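Lactate dehydrogenase, adjacent gene encodes predicted malate dehydrogenase (Cryptosporidium parvum, PDB 4ND3) probably catalyses the reversible, NAD-dependent interconversion of (S)-lactate and pyruvate, as an L-lactate dehydrogenase of the LDH/MDH superfamily. Local coordinates at residues A[7-12]-A[29-34]; A[148-153]-A[171-176]; A[250-255]-A[278-283]. All coordinates share one frame; numbering follows the deposited sequence.

Interaction 1: A[7-12]-A[29-34]; sequences IAVIGS and ADVVLF. With NAD (nicotinamide-adenine-dinucleotide), chain C.
Strands 7-10 and 30-34 run parallel, and their side chains mesh in two layers. On the layer of I7, V9, V31 and L33, the ethyl branch of I7 sits against the methyl of A29. I7 CG1 is 3.7 Å from A29 CB, and I7 CD1 is almost as close. Next along, V9 spreads its two methyls to meet both V31 and L33: CG2 rests on V31 CG1 at 4.0 Å, while CB and CG1 lie beside L33 CD2. With CG1 anti to the backbone N (chi1 -177°), V9 turns CG2 back along its own strand to V31. Helix 14-26, which connects the two strands in the first beta-alpha-beta unit of the Rossmann fold, covers this layer, V23 against I7 and V31, A20 against V31 and L33. On the other layer A8 is a small step beside V32, and beyond it I10 CG2 approaches the F34 ring obliquely, 3.8 Å from CD2, while I10 CD1 lies against F34 CB. With CG anti to the backbone N (chi1 178°), the F34 ring stands off the I10 face of the sheet, and its edge meets the adenine, CE2 3.8 Å from NAD C2A; Y67 stacks on this ring. Backbone bonds alternate between the strands from I7 N to D30 O through to G11 N, which donates to F34 O at 2.7 Å. S12 then folds back over L33, its OG 3.2 Å from L33 CD2 and weakly bonded to F34 O. G11 and S12 open the glycine-rich loop predicted to bind NAD, and D35, seen to bind NAD, also accepts from S12 N.

Interaction 2: A[148-153]-A[171-176]; sequences VLDSSR and ANVIGG. With 2OP ((2S)-2-hydroxypropanoic acid), chain D.
The substrate-site helix 147-162 packs here on strand 169-174, which leads to H177, the predicted proton acceptor. V173 wedges its branched side chain against the helix turn at D150 and S151. Its CG1 touches D150 CB at 3.7 Å, while CG2 lies 3.6 Å from the backbone D150 O. The one hydrogen bond between the segments runs from V173 N to S151 OG, 3.0 Å long and 158° at the hydrogen. S151 OG stands beside its own backbone N (chi1 -56°) and is also bonded to G147 O, so the hydroxyl links the first turn of the helix to the strand. D150 OD2 is hydrogen-bonded to H177 ND1, which probably orients the imidazole, as in the Asp-His pair of related dehydrogenases. One turn on, the extended R153 grips the lactate carboxylate with two bonds, NH1 to O at 3.0 Å and NH2 to OXT at 2.9 Å, with OXT at the guanidinium edge and in its plane. L149 CG lies over the centre of one guanidinium face, 3.6 Å above the plane. Helix 234-248 covers V148 and L149, P256 of strand 253-261 touches S151 and N172, and M54 of a neighbouring subunit packs on L149.

Interaction 3: A[250-255]-A[278-283]; sequences DKKAVV and IGKNGV
A beta hairpin of strands 253-261 and 270-279 is pinned here at its open end, where the chain leaves helix 234-248 through a Schellman motif at D250. A253 and I278 form an antiparallel hydrogen-bonded pair: I278 N donates to A253 O at 3.0 Å, and A253 N to I278 O at 3.1 Å, the latter bent to 140°. Two residues further on, I278 CD1 rests against the branch point of V255, 3.6 Å from CB and nearly as close to both methyls. At the other end D250 reaches across G279, its CG anti to the backbone N (chi1 -175°), and OD1 takes two donors. K280 N, in the type I turn from G279 to G282, meets OD1 at 2.8 Å on the anti side, 27° out of the carboxylate plane, while K252 NZ forms a salt bridge to it at 2.7 Å through the syn lone pair. The aliphatic chain of K280 passes obliquely over the carboxylate, CD lying 3.6 Å from D250 CG. D250 OD2 is salt-bridged to R4 of a neighbouring subunit, and K252 NZ also to E284, so the buried acid is held by several positive groups. K252 and A253 together face I278, a classic G1 beta bulge at the open end of an antiparallel hairpin.

Overall arrangement
From the N terminus, interaction 1 closes the first beta-alpha-beta crossover of the nucleotide-binding domain, joining two neighbouring strands of the six-stranded parallel sheet, with helix 14-26 as the connection. Interaction 2 comes later, in the C-terminal domain, where it closes the loop from helix 147-162 back to strand 169-174. Interaction 3 closes the hairpin of strands 253-261 and 270-279. The three loops follow in series; none nests in or crosses another. Interactions 1 and 2 lie on opposite sides of the chain's centre, their own centres about 25 Å apart, one at the adenine end of NAD and the other at the lactate. Interactions 2 and 3 touch where V148 CG2 packs on V255 CG1 at 3.5 Å.

Interaction 1: A[7-12]-A[29-34]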
ATOM      1  N   ILE A   7      -3.918  12.945  14.713  1.00 28.71           N
ATOM      2  CA  ILE A   7      -5.223  13.388  14.251  1.00 28.82           C
ATOM      3  C   ILE A   7      -6.246  13.209  15.358  1.00 29.11           C
ATOM      4  O   ILE A   7      -6.381  12.121  15.909  1.00 30.26           O
ATOM      5  CB  ILE A   7      -5.696  12.607  13.007  1.00 27.92           C
ATOM      6  CG1 ILE A   7      -4.711  12.819  11.851  1.00 28.02           C
ATOM      7  CG2 ILE A   7      -7.104  13.044  12.620  1.00 27.79           C
ATOM      8  CD1 ILE A   7      -4.969  11.941  10.645  1.00 28.15           C
ATOM      9  N   ALA A   8      -6.965  14.284  15.669  1.00 29.78           N
ATOM     10  CA  ALA A   8      -8.062  14.244  16.629  1.00 30.36           C
ATOM     11  C   ALA A   8      -9.379  14.163  15.882  1.00 30.32           C
ATOM     12  O   ALA A   8      -9.668  15.002  15.028  1.00 31.42           O
ATOM     13  CB  ALA A   8      -8.041  15.476  17.516  1.00 30.69           C
ATOM     14  N   VAL A   9     -10.170  13.141  16.196  1.00 29.26           N
ATOM     15  CA  VAL A   9     -11.492  12.983  15.621  1.00 29.23           C
ATOM     16  C   VAL A   9     -12.540  13.331  16.683  1.00 30.11           C
ATOM     17  O   VAL A   9     -12.704  12.607  17.671  1.00 29.15           O
ATOM     18  CB  VAL A   9     -11.707  11.548  15.109  1.00 28.70           C
ATOM     19  CG1 VAL A   9     -13.063  11.425  14.444  1.00 28.53           C
ATOM     20  CG2 VAL A   9     -10.598  11.160  14.138  1.00 29.28           C
ATOM     21  N   ILE A  10     -13.240  14.443  16.473  1.00 31.05           N
ATOM     22  CA  ILE A  10     -14.234  14.924  17.428  1.00 31.38           C
ATOM     23  C   ILE A  10     -15.606  14.412  17.023  1.00 31.19           C
ATOM     24  O   ILE A  10     -16.233  14.930  16.093  1.00 30.25           O
ATOM     25  CB  ILE A  10     -14.259  16.461  17.518  1.00 31.94           C
ATOM     26  CG1 ILE A  10     -12.839  17.036  17.580  1.00 32.85           C
ATOM     27  CG2 ILE A  10     -15.083  16.900  18.726  1.00 31.97           C
ATOM     28  CD1 ILE A  10     -11.952  16.446  18.658  1.00 34.11           C
ATOM     29  N   GLY A  11     -16.070  13.393  17.737  1.00 30.99           N
ATOM     30  CA  GLY A  11     -17.278  12.675  17.374  1.00 31.42           C
ATOM     31  C   GLY A  11     -16.870  11.309  16.869  1.00 32.29           C
ATOM     32  O   GLY A  11     -16.241  11.193  15.815  1.00 33.06           O
ATOM     33  N   SER A  12     -17.221  10.277  17.629  1.00 32.65           N
ATOM     34  CA  SER A  12     -16.804   8.916  17.338  1.00 31.82           C
ATOM     35  C   SER A  12     -17.998   8.058  16.962  1.00 31.05           C
ATOM     36  O   SER A  12     -18.086   6.891  17.334  1.00 30.11           O
ATOM     37  CB  SER A  12     -16.067   8.339  18.544  1.00 33.11           C
ATOM     38  OG  SER A  12     -14.997   9.198  18.911  1.00 33.96           O
ATOM     39  N   ALA A  29      -1.156   8.507  10.954  1.00 28.83           N
ATOM     40  CA  ALA A  29      -0.986   9.253  12.200  1.00 28.72           C
ATOM     41  C   ALA A  29      -1.482   8.437  13.390  1.00 28.77           C
ATOM     42  O   ALA A  29      -2.097   7.385  13.222  1.00 25.85           O
ATOM     43  CB  ALA A  29      -1.757  10.562  12.132  1.00 28.99           C
ATOM     44  N   ASP A  30      -1.210   8.934  14.592  1.00 29.47           N
ATOM     45  CA  ASP A  30      -1.926   8.470  15.774  1.00 30.89           C
ATOM     46  C   ASP A  30      -3.283   9.150  15.776  1.00 30.24           C
ATOM     47  O   ASP A  30      -3.432  10.247  15.239  1.00 29.85           O
ATOM     48  CB  ASP A  30      -1.172   8.815  17.059  1.00 31.91           C
ATOM     49  CG  ASP A  30       0.074   7.980  17.247  1.00 32.80           C
ATOM     50  OD1 ASP A  30       0.202   6.907  16.618  1.00 34.01           O
ATOM     51  OD2 ASP A  30       0.928   8.396  18.050  1.00 35.17           O
ATOM     52  N   VAL A  31      -4.268   8.487  16.373  1.00 30.59           N
ATOM     53  CA  VAL A  31      -5.637   8.983  16.391  1.00 31.13           C
ATOM     54  C   VAL A  31      -6.146   9.125  17.820  1.00 32.04           C
ATOM     55  O   VAL A  31      -5.947   8.229  18.649  1.00 32.19           O
ATOM     56  CB  VAL A  31      -6.586   8.032  15.632  1.00 31.07           C
ATOM     57  CG1 VAL A  31      -8.022   8.536  15.710  1.00 31.17           C
ATOM     58  CG2 VAL A  31      -6.142   7.886  14.183  1.00 31.26           C
ATOM     59  N   VAL A  32      -6.810  10.247  18.091  1.00 32.09           N
ATOM     60  CA  VAL A  32      -7.559  10.435  19.331  1.00 33.35           C
ATOM     61  C   VAL A  32      -9.040  10.524  18.983  1.00 32.39           C
ATOM     62  O   VAL A  32      -9.471  11.488  18.357  1.00 33.00           O
ATOM     63  CB  VAL A  32      -7.120  11.713  20.072  1.00 33.90           C
ATOM     64  CG1 VAL A  32      -7.975  11.942  21.313  1.00 34.86           C
ATOM     65  CG2 VAL A  32      -5.646  11.628  20.435  1.00 34.59           C
ATOM     66  N   LEU A  33      -9.802   9.499  19.360  1.00 32.83           N
ATOM     67  CA  LEU A  33     -11.253   9.504  19.187  1.00 33.20           C
ATOM     68  C   LEU A  33     -11.917  10.173  20.394  1.00 33.83           C
ATOM     69  O   LEU A  33     -11.893   9.624  21.497  1.00 33.81           O
ATOM     70  CB  LEU A  33     -11.788   8.079  19.035  1.00 33.39           C
ATOM     71  CG  LEU A  33     -11.770   7.456  17.641  1.00 34.20           C
ATOM     72  CD1 LEU A  33     -11.938   5.948  17.732  1.00 34.01           C
ATOM     73  CD2 LEU A  33     -12.858   8.061  16.761  1.00 34.32           C
ATOM     74  N   PHE A  34     -12.500  11.350  20.175  1.00 33.91           N
ATOM     75  CA  PHE A  34     -13.194  12.101  21.225  1.00 34.87           C
ATOM     76  C   PHE A  34     -14.704  11.955  21.074  1.00 36.10           C
ATOM     77  O   PHE A  34     -15.240  12.048  19.967  1.00 35.05           O
ATOM     78  CB  PHE A  34     -12.806  13.583  21.162  1.00 35.55           C
ATOM     79  CG  PHE A  34     -13.514  14.455  22.175  1.00 36.52           C
ATOM     80  CD1 PHE A  34     -12.888  14.808  23.368  1.00 37.28           C
ATOM     81  CD2 PHE A  34     -14.795  14.943  21.930  1.00 36.34           C
ATOM     82  CE1 PHE A  34     -13.531  15.618  24.297  1.00 37.48           C
ATOM     83  CE2 PHE A  34     -15.442  15.749  22.857  1.00 36.86           C
ATOM     84  CZ  PHE A  34     -14.809  16.088  24.042  1.00 37.14           C
TER
HETATM   85  PA  NAD C 401     -23.402   9.764  14.205  1.00 29.90           P
HETATM   86  O1A NAD C 401     -23.087   8.334  13.874  1.00 30.01           O
HETATM   87  O2A NAD C 401     -24.715  10.102  14.849  1.00 29.27           O
HETATM   88  O5B NAD C 401     -22.214  10.332  15.102  1.00 31.22           O
HETATM   89  C5B NAD C 401     -22.257  11.619  15.703  1.00 32.16           C
HETATM   90  C4B NAD C 401     -21.442  11.532  16.983  1.00 32.71           C
HETATM   91  O4B NAD C 401     -21.272  12.831  17.543  1.00 33.48           O
HETATM   92  C3B NAD C 401     -22.111  10.675  18.057  1.00 33.24           C
HETATM   93  O3B NAD C 401     -21.276   9.570  18.417  1.00 34.10           O
HETATM   94  C2B NAD C 401     -22.307  11.611  19.236  1.00 33.36           C
HETATM   95  O2B NAD C 401     -22.098  10.998  20.509  1.00 34.74           O
HETATM   96  C1B NAD C 401     -21.272  12.687  18.964  1.00 33.04           C
HETATM   97  N9A NAD C 401     -21.557  13.967  19.649  1.00 32.20           N
HETATM   98  C8A NAD C 401     -22.761  14.523  19.893  1.00 31.71           C
HETATM   99  N7A NAD C 401     -22.611  15.700  20.543  1.00 32.02           N
HETATM  100  C5A NAD C 401     -21.301  15.909  20.727  1.00 31.84           C
HETATM  101  C6A NAD C 401     -20.465  16.959  21.340  1.00 32.49           C
HETATM  102  N6A NAD C 401     -21.026  18.055  21.910  1.00 32.85           N
HETATM  103  N1A NAD C 401     -19.125  16.782  21.306  1.00 32.84           N
HETATM  104  C2A NAD C 401     -18.550  15.698  20.745  1.00 32.80           C
HETATM  105  N3A NAD C 401     -19.255  14.710  20.171  1.00 32.35           N
HETATM  106  C4A NAD C 401     -20.608  14.761  20.131  1.00 32.47           C
HETATM  107  O3  NAD C 401     -23.264  10.736  12.910  1.00 29.89           O
HETATM  108  PN  NAD C 401     -22.423  10.384  11.574  1.00 28.61           P
HETATM  109  O1N NAD C 401     -23.216   9.412  10.745  1.00 28.24           O
HETATM  110  O2N NAD C 401     -21.001  10.043  11.927  1.00 29.04           O
HETATM  111  O5D NAD C 401     -22.420  11.824  10.869  1.00 28.20           O
HETATM  112  C5D NAD C 401     -21.761  12.908  11.510  1.00 29.02           C
HETATM  113  C4D NAD C 401     -22.116  14.216  10.817  1.00 29.90           C
HETATM  114  O4D NAD C 401     -21.545  14.228   9.503  1.00 31.30           O
HETATM  115  C3D NAD C 401     -23.617  14.414  10.633  1.00 29.72           C
HETATM  116  O3D NAD C 401     -23.946  15.766  10.950  1.00 28.52           O
HETATM  117  C2D NAD C 401     -23.859  14.137   9.157  1.00 30.40           C
HETATM  118  O2D NAD C 401     -24.989  14.829   8.614  1.00 29.13           O
HETATM  119  C1D NAD C 401     -22.551  14.629   8.565  1.00 31.14           C
HETATM  120  N1N NAD C 401     -22.194  14.138   7.231  1.00 32.72           N
HETATM  121  C2N NAD C 401     -21.542  15.008   6.445  1.00 33.77           C
HETATM  122  C3N NAD C 401     -21.133  14.669   5.161  1.00 34.30           C
HETATM  123  C7N NAD C 401     -20.405  15.665   4.299  1.00 35.16           C
HETATM  124  O7N NAD C 401     -20.314  15.435   3.104  1.00 36.74           O
HETATM  125  N7N NAD C 401     -19.859  16.771   4.816  1.00 35.13           N
HETATM  126  C4N NAD C 401     -21.406  13.386   4.698  1.00 33.29           C
HETATM  127  C5N NAD C 401     -22.075  12.492   5.528  1.00 33.35           C
HETATM  128  C6N NAD C 401     -22.464  12.895   6.803  1.00 32.90           C

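Interaction 2: A[148-153]-A[171-176]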
ATOM      1  N   VAL A 148     -15.048  16.580  -2.162  1.00 30.95           N
ATOM      2  CA  VAL A 148     -14.440  15.278  -2.451  1.00 30.02           C
ATOM      3  C   VAL A 148     -15.521  14.202  -2.503  1.00 30.04           C
ATOM      4  O   VAL A 148     -15.517  13.360  -3.400  1.00 30.26           O
ATOM      5  CB  VAL A 148     -13.337  14.905  -1.430  1.00 30.30           C
ATOM      6  CG1 VAL A 148     -12.838  13.484  -1.667  1.00 30.41           C
ATOM      7  CG2 VAL A 148     -12.176  15.878  -1.529  1.00 30.11           C
ATOM      8  N   LEU A 149     -16.460  14.244  -1.562  1.00 29.51           N
ATOM      9  CA  LEU A 149     -17.575  13.300  -1.566  1.00 28.99           C
ATOM     10  C   LEU A 149     -18.486  13.523  -2.782  1.00 28.59           C
ATOM     11  O   LEU A 149     -18.788  12.584  -3.521  1.00 26.44           O
ATOM     12  CB  LEU A 149     -18.389  13.405  -0.273  1.00 29.32           C
ATOM     13  CG  LEU A 149     -19.638  12.525  -0.185  1.00 29.26           C
ATOM     14  CD1 LEU A 149     -19.292  11.048  -0.264  1.00 29.77           C
ATOM     15  CD2 LEU A 149     -20.401  12.829   1.090  1.00 30.09           C
ATOM     16  N   ASP A 150     -18.911  14.765  -2.987  1.00 28.57           N
ATOM     17  CA  ASP A 150     -19.803  15.083  -4.104  1.00 28.57           C
ATOM     18  C   ASP A 150     -19.142  14.785  -5.458  1.00 28.08           C
ATOM     19  O   ASP A 150     -19.768  14.198  -6.337  1.00 28.32           O
ATOM     20  CB  ASP A 150     -20.263  16.543  -4.040  1.00 28.22           C
ATOM     21  CG  ASP A 150     -21.162  16.826  -2.840  1.00 28.87           C
ATOM     22  OD1 ASP A 150     -21.983  15.957  -2.471  1.00 28.72           O
ATOM     23  OD2 ASP A 150     -21.056  17.932  -2.271  1.00 27.74           O
ATOM     24  N   SER A 151     -17.877  15.166  -5.608  1.00 28.71           N
ATOM     25  CA  SER A 151     -17.145  14.930  -6.857  1.00 28.56           C
ATOM     26  C   SER A 151     -16.852  13.450  -7.086  1.00 29.01           C
ATOM     27  O   SER A 151     -16.881  12.986  -8.225  1.00 28.24           O
ATOM     28  CB  SER A 151     -15.843  15.729  -6.891  1.00 28.76           C
ATOM     29  OG  SER A 151     -16.091  17.111  -6.703  1.00 28.04           O
ATOM     30  N   SER A 152     -16.580  12.703  -6.013  1.00 27.86           N
ATOM     31  CA  SER A 152     -16.361  11.262  -6.125  1.00 27.61           C
ATOM     32  C   SER A 152     -17.618  10.555  -6.606  1.00 27.62           C
ATOM     33  O   SER A 152     -17.545   9.619  -7.404  1.00 28.53           O
ATOM     34  CB  SER A 152     -15.911  10.654  -4.789  1.00 27.53           C
ATOM     35  OG  SER A 152     -14.647  11.158  -4.403  1.00 27.52           O
ATOM     36  N   ARG A 153     -18.769  10.996  -6.108  1.00 28.12           N
ATOM     37  CA  ARG A 153     -20.052  10.474  -6.568  1.00 28.47           C
ATOM     38  C   ARG A 153     -20.267  10.811  -8.055  1.00 28.60           C
ATOM     39  O   ARG A 153     -20.647   9.951  -8.845  1.00 28.24           O
ATOM     40  CB  ARG A 153     -21.189  11.037  -5.715  1.00 29.19           C
ATOM     41  CG  ARG A 153     -21.223  10.474  -4.299  1.00 30.19           C
ATOM     42  CD  ARG A 153     -22.122  11.277  -3.376  1.00 30.61           C
ATOM     43  NE  ARG A 153     -22.276  10.621  -2.074  1.00 31.50           N
ATOM     44  CZ  ARG A 153     -22.926  11.142  -1.034  1.00 31.77           C
ATOM     45  NH1 ARG A 153     -23.492  12.343  -1.117  1.00 31.35           N
ATOM     46  NH2 ARG A 153     -23.002  10.456   0.106  1.00 31.79           N
ATOM     47  N   ALA A 171     -13.703  15.368 -12.861  1.00 35.17           N
ATOM     48  CA  ALA A 171     -15.006  16.019 -12.718  1.00 35.31           C
ATOM     49  C   ALA A 171     -15.106  16.689 -11.355  1.00 36.72           C
ATOM     50  O   ALA A 171     -14.677  16.114 -10.349  1.00 37.28           O
ATOM     51  CB  ALA A 171     -16.126  15.005 -12.886  1.00 35.28           C
ATOM     52  N   ASN A 172     -15.668  17.897 -11.328  1.00 36.66           N
ATOM     53  CA  ASN A 172     -15.784  18.680 -10.100  1.00 38.19           C
ATOM     54  C   ASN A 172     -17.224  19.035  -9.756  1.00 37.66           C
ATOM     55  O   ASN A 172     -18.038  19.323 -10.639  1.00 36.33           O
ATOM     56  CB  ASN A 172     -14.974  19.972 -10.215  1.00 39.81           C
ATOM     57  CG  ASN A 172     -13.507  19.773  -9.906  1.00 41.82           C
ATOM     58  OD1 ASN A 172     -13.147  19.350  -8.806  1.00 44.35           O
ATOM     59  ND2 ASN A 172     -12.646  20.084 -10.869  1.00 42.88           N
ATOM     60  N   VAL A 173     -17.528  19.004  -8.462  1.00 36.08           N
ATOM     61  CA  VAL A 173     -18.750  19.585  -7.934  1.00 35.17           C
ATOM     62  C   VAL A 173     -18.330  20.784  -7.107  1.00 35.04           C
ATOM     63  O   VAL A 173     -17.387  20.696  -6.321  1.00 35.04           O
ATOM     64  CB  VAL A 173     -19.542  18.586  -7.071  1.00 35.03           C
ATOM     65  CG1 VAL A 173     -20.751  19.262  -6.433  1.00 35.30           C
ATOM     66  CG2 VAL A 173     -19.979  17.399  -7.910  1.00 35.27           C
ATOM     67  N   ILE A 174     -19.010  21.910  -7.304  1.00 34.83           N
ATOM     68  CA  ILE A 174     -18.685  23.140  -6.592  1.00 34.85           C
ATOM     69  C   ILE A 174     -19.933  23.757  -5.970  1.00 33.85           C
ATOM     70  O   ILE A 174     -21.047  23.318  -6.237  1.00 34.75           O
ATOM     71  CB  ILE A 174     -17.989  24.157  -7.519  1.00 35.79           C
ATOM     72  CG1 ILE A 174     -18.890  24.534  -8.701  1.00 35.95           C
ATOM     73  CG2 ILE A 174     -16.671  23.588  -8.024  1.00 36.43           C
ATOM     74  CD1 ILE A 174     -18.366  25.706  -9.497  1.00 36.76           C
ATOM     75  N   GLY A 175     -19.733  24.776  -5.142  1.00 34.20           N
ATOM     76  CA  GLY A 175     -20.829  25.435  -4.436  1.00 34.58           C
ATOM     77  C   GLY A 175     -21.120  24.758  -3.111  1.00 34.83           C
ATOM     78  O   GLY A 175     -20.294  24.008  -2.597  1.00 35.19           O
ATOM     79  N   GLY A 176     -22.304  25.014  -2.563  1.00 35.92           N
ATOM     80  CA  GLY A 176     -22.685  24.482  -1.255  1.00 36.15           C
ATOM     81  C   GLY A 176     -23.038  23.007  -1.290  1.00 36.69           C
ATOM     82  O   GLY A 176     -23.543  22.502  -2.292  1.00 36.51           O
TER
HETATM   83  C   2OP D 402     -24.259  13.167   2.372  1.00 35.65           C
HETATM   84  O   2OP D 402     -23.946  13.929   1.438  1.00 34.31           O
HETATM   85  CB  2OP D 402     -26.085  13.859   3.908  1.00 38.01           C
HETATM   86  OHN 2OP D 402     -23.998  15.078   3.766  1.00 37.11           O
HETATM   87  CA  2OP D 402     -24.581  13.772   3.700  1.00 36.51           C
HETATM   88  OXT 2OP D 402     -24.310  11.926   2.245  1.00 36.35           O

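Interaction 3: A[250-255]-A[278-283]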
ATOM      1  N   ASP A 250       1.891  17.300   2.758  1.00 33.07           N
ATOM      2  CA  ASP A 250       2.175  18.506   1.972  1.00 33.77           C
ATOM      3  C   ASP A 250       2.096  18.200   0.475  1.00 33.32           C
ATOM      4  O   ASP A 250       3.018  18.502  -0.276  1.00 34.34           O
ATOM      5  CB  ASP A 250       3.549  19.079   2.347  1.00 33.75           C
ATOM      6  CG  ASP A 250       3.856  20.408   1.642  1.00 34.96           C
ATOM      7  OD1 ASP A 250       2.967  21.277   1.566  1.00 35.24           O
ATOM      8  OD2 ASP A 250       4.997  20.579   1.169  1.00 35.10           O
ATOM      9  N   LYS A 251       0.983  17.605   0.054  1.00 32.23           N
ATOM     10  CA  LYS A 251       0.847  17.119  -1.321  1.00 33.06           C
ATOM     11  C   LYS A 251       0.697  18.204  -2.394  1.00 33.51           C
ATOM     12  O   LYS A 251       0.947  17.940  -3.577  1.00 33.07           O
ATOM     13  CB  LYS A 251      -0.353  16.183  -1.434  1.00 33.29           C
ATOM     14  CG  LYS A 251      -0.185  14.848  -0.736  1.00 34.72           C
ATOM     15  CD  LYS A 251      -1.273  13.891  -1.195  1.00 36.07           C
ATOM     16  CE  LYS A 251      -1.183  12.551  -0.496  1.00 37.99           C
ATOM     17  NZ  LYS A 251      -2.394  11.730  -0.777  1.00 40.02           N
ATOM     18  N   LYS A 252       0.276  19.403  -1.996  1.00 32.65           N
ATOM     19  CA  LYS A 252      -0.242  20.387  -2.951  1.00 33.64           C
ATOM     20  C   LYS A 252      -1.309  19.706  -3.820  1.00 33.56           C
ATOM     21  O   LYS A 252      -1.301  19.813  -5.049  1.00 33.97           O
ATOM     22  CB  LYS A 252       0.878  20.976  -3.826  1.00 33.82           C
ATOM     23  CG  LYS A 252       2.151  21.357  -3.084  1.00 34.67           C
ATOM     24  CD  LYS A 252       1.900  22.328  -1.944  1.00 35.02           C
ATOM     25  CE  LYS A 252       3.213  22.739  -1.299  1.00 36.06           C
ATOM     26  NZ  LYS A 252       3.037  23.434   0.008  1.00 36.88           N
ATOM     27  N   ALA A 253      -2.216  18.985  -3.166  1.00 33.52           N
ATOM     28  CA  ALA A 253      -3.261  18.244  -3.860  1.00 32.98           C
ATOM     29  C   ALA A 253      -4.405  19.178  -4.225  1.00 33.06           C
ATOM     30  O   ALA A 253      -4.768  20.064  -3.450  1.00 31.46           O
ATOM     31  CB  ALA A 253      -3.770  17.103  -2.993  1.00 33.09           C
ATOM     32  N   VAL A 254      -4.963  18.973  -5.413  1.00 33.21           N
ATOM     33  CA  VAL A 254      -6.123  19.724  -5.854  1.00 34.22           C
ATOM     34  C   VAL A 254      -7.342  19.069  -5.221  1.00 34.27           C
ATOM     35  O   VAL A 254      -7.712  17.955  -5.588  1.00 34.42           O
ATOM     36  CB  VAL A 254      -6.271  19.723  -7.393  1.00 35.19           C
ATOM     37  CG1 VAL A 254      -7.534  20.471  -7.801  1.00 36.32           C
ATOM     38  CG2 VAL A 254      -5.043  20.336  -8.055  1.00 35.16           C
ATOM     39  N   VAL A 255      -7.950  19.760  -4.262  1.00 34.27           N
ATOM     40  CA  VAL A 255      -9.043  19.198  -3.478  1.00 33.93           C
ATOM     41  C   VAL A 255     -10.267  20.113  -3.507  1.00 33.06           C
ATOM     42  O   VAL A 255     -10.213  21.240  -3.003  1.00 34.72           O
ATOM     43  CB  VAL A 255      -8.618  19.000  -2.008  1.00 34.01           C
ATOM     44  CG1 VAL A 255      -9.735  18.338  -1.214  1.00 34.08           C
ATOM     45  CG2 VAL A 255      -7.345  18.173  -1.923  1.00 34.63           C
ATOM     46  N   ILE A 278      -4.297  22.047  -1.309  1.00 32.23           N
ATOM     47  CA  ILE A 278      -4.012  21.799   0.108  1.00 31.99           C
ATOM     48  C   ILE A 278      -2.590  21.277   0.313  1.00 31.74           C
ATOM     49  O   ILE A 278      -2.144  20.353  -0.374  1.00 31.20           O
ATOM     50  CB  ILE A 278      -5.021  20.820   0.742  1.00 32.09           C
ATOM     51  CG1 ILE A 278      -6.408  21.464   0.790  1.00 31.98           C
ATOM     52  CG2 ILE A 278      -4.580  20.435   2.154  1.00 31.91           C
ATOM     53  CD1 ILE A 278      -7.532  20.504   1.109  1.00 32.62           C
ATOM     54  N   GLY A 279      -1.887  21.886   1.263  1.00 31.40           N
ATOM     55  CA  GLY A 279      -0.554  21.444   1.657  1.00 32.88           C
ATOM     56  C   GLY A 279      -0.315  21.722   3.125  1.00 34.00           C
ATOM     57  O   GLY A 279      -1.264  21.879   3.889  1.00 33.33           O
ATOM     58  N   LYS A 280       0.954  21.809   3.512  1.00 36.06           N
ATOM     59  CA  LYS A 280       1.338  21.984   4.921  1.00 37.80           C
ATOM     60  C   LYS A 280       0.899  23.308   5.554  1.00 38.65           C
ATOM     61  O   LYS A 280       0.938  23.441   6.778  1.00 37.36           O
ATOM     62  CB  LYS A 280       2.853  21.823   5.089  1.00 38.74           C
ATOM     63  CG  LYS A 280       3.688  22.909   4.427  1.00 39.49           C
ATOM     64  CD  LYS A 280       5.139  22.476   4.284  1.00 40.69           C
ATOM     65  CE  LYS A 280       5.944  23.464   3.462  1.00 41.67           C
ATOM     66  NZ  LYS A 280       6.172  24.728   4.207  1.00 43.08           N
ATOM     67  N   ASN A 281       0.515  24.285   4.731  1.00 39.53           N
ATOM     68  CA  ASN A 281      -0.065  25.537   5.226  1.00 40.52           C
ATOM     69  C   ASN A 281      -1.593  25.554   5.115  1.00 39.66           C
ATOM     70  O   ASN A 281      -2.211  26.617   5.172  1.00 40.25           O
ATOM     71  CB  ASN A 281       0.535  26.735   4.481  1.00 42.21           C
ATOM     72  CG  ASN A 281       2.022  26.900   4.743  1.00 44.47           C
ATOM     73  OD1 ASN A 281       2.459  26.926   5.893  1.00 46.50           O
ATOM     74  ND2 ASN A 281       2.807  27.015   3.676  1.00 46.07           N
ATOM     75  N   GLY A 282      -2.199  24.375   4.981  1.00 39.24           N
ATOM     76  CA  GLY A 282      -3.648  24.252   4.869  1.00 38.27           C
ATOM     77  C   GLY A 282      -4.120  24.560   3.461  1.00 38.70           C
ATOM     78  O   GLY A 282      -3.553  24.057   2.487  1.00 37.20           O
ATOM     79  N   VAL A 283      -5.160  25.382   3.354  1.00 37.95           N
ATOM     80  CA  VAL A 283      -5.665  25.821   2.058  1.00 38.87           C
ATOM     81  C   VAL A 283      -4.715  26.894   1.538  1.00 39.56           C
ATOM     82  O   VAL A 283      -4.653  27.993   2.088  1.00 40.92           O
ATOM     83  CB  VAL A 283      -7.104  26.363   2.163  1.00 38.47           C
ATOM     84  CG1 VAL A 283      -7.581  26.897   0.819  1.00 38.70           C
ATOM     85  CG2 VAL A 283      -8.041  25.270   2.663  1.00 38.64           C
TER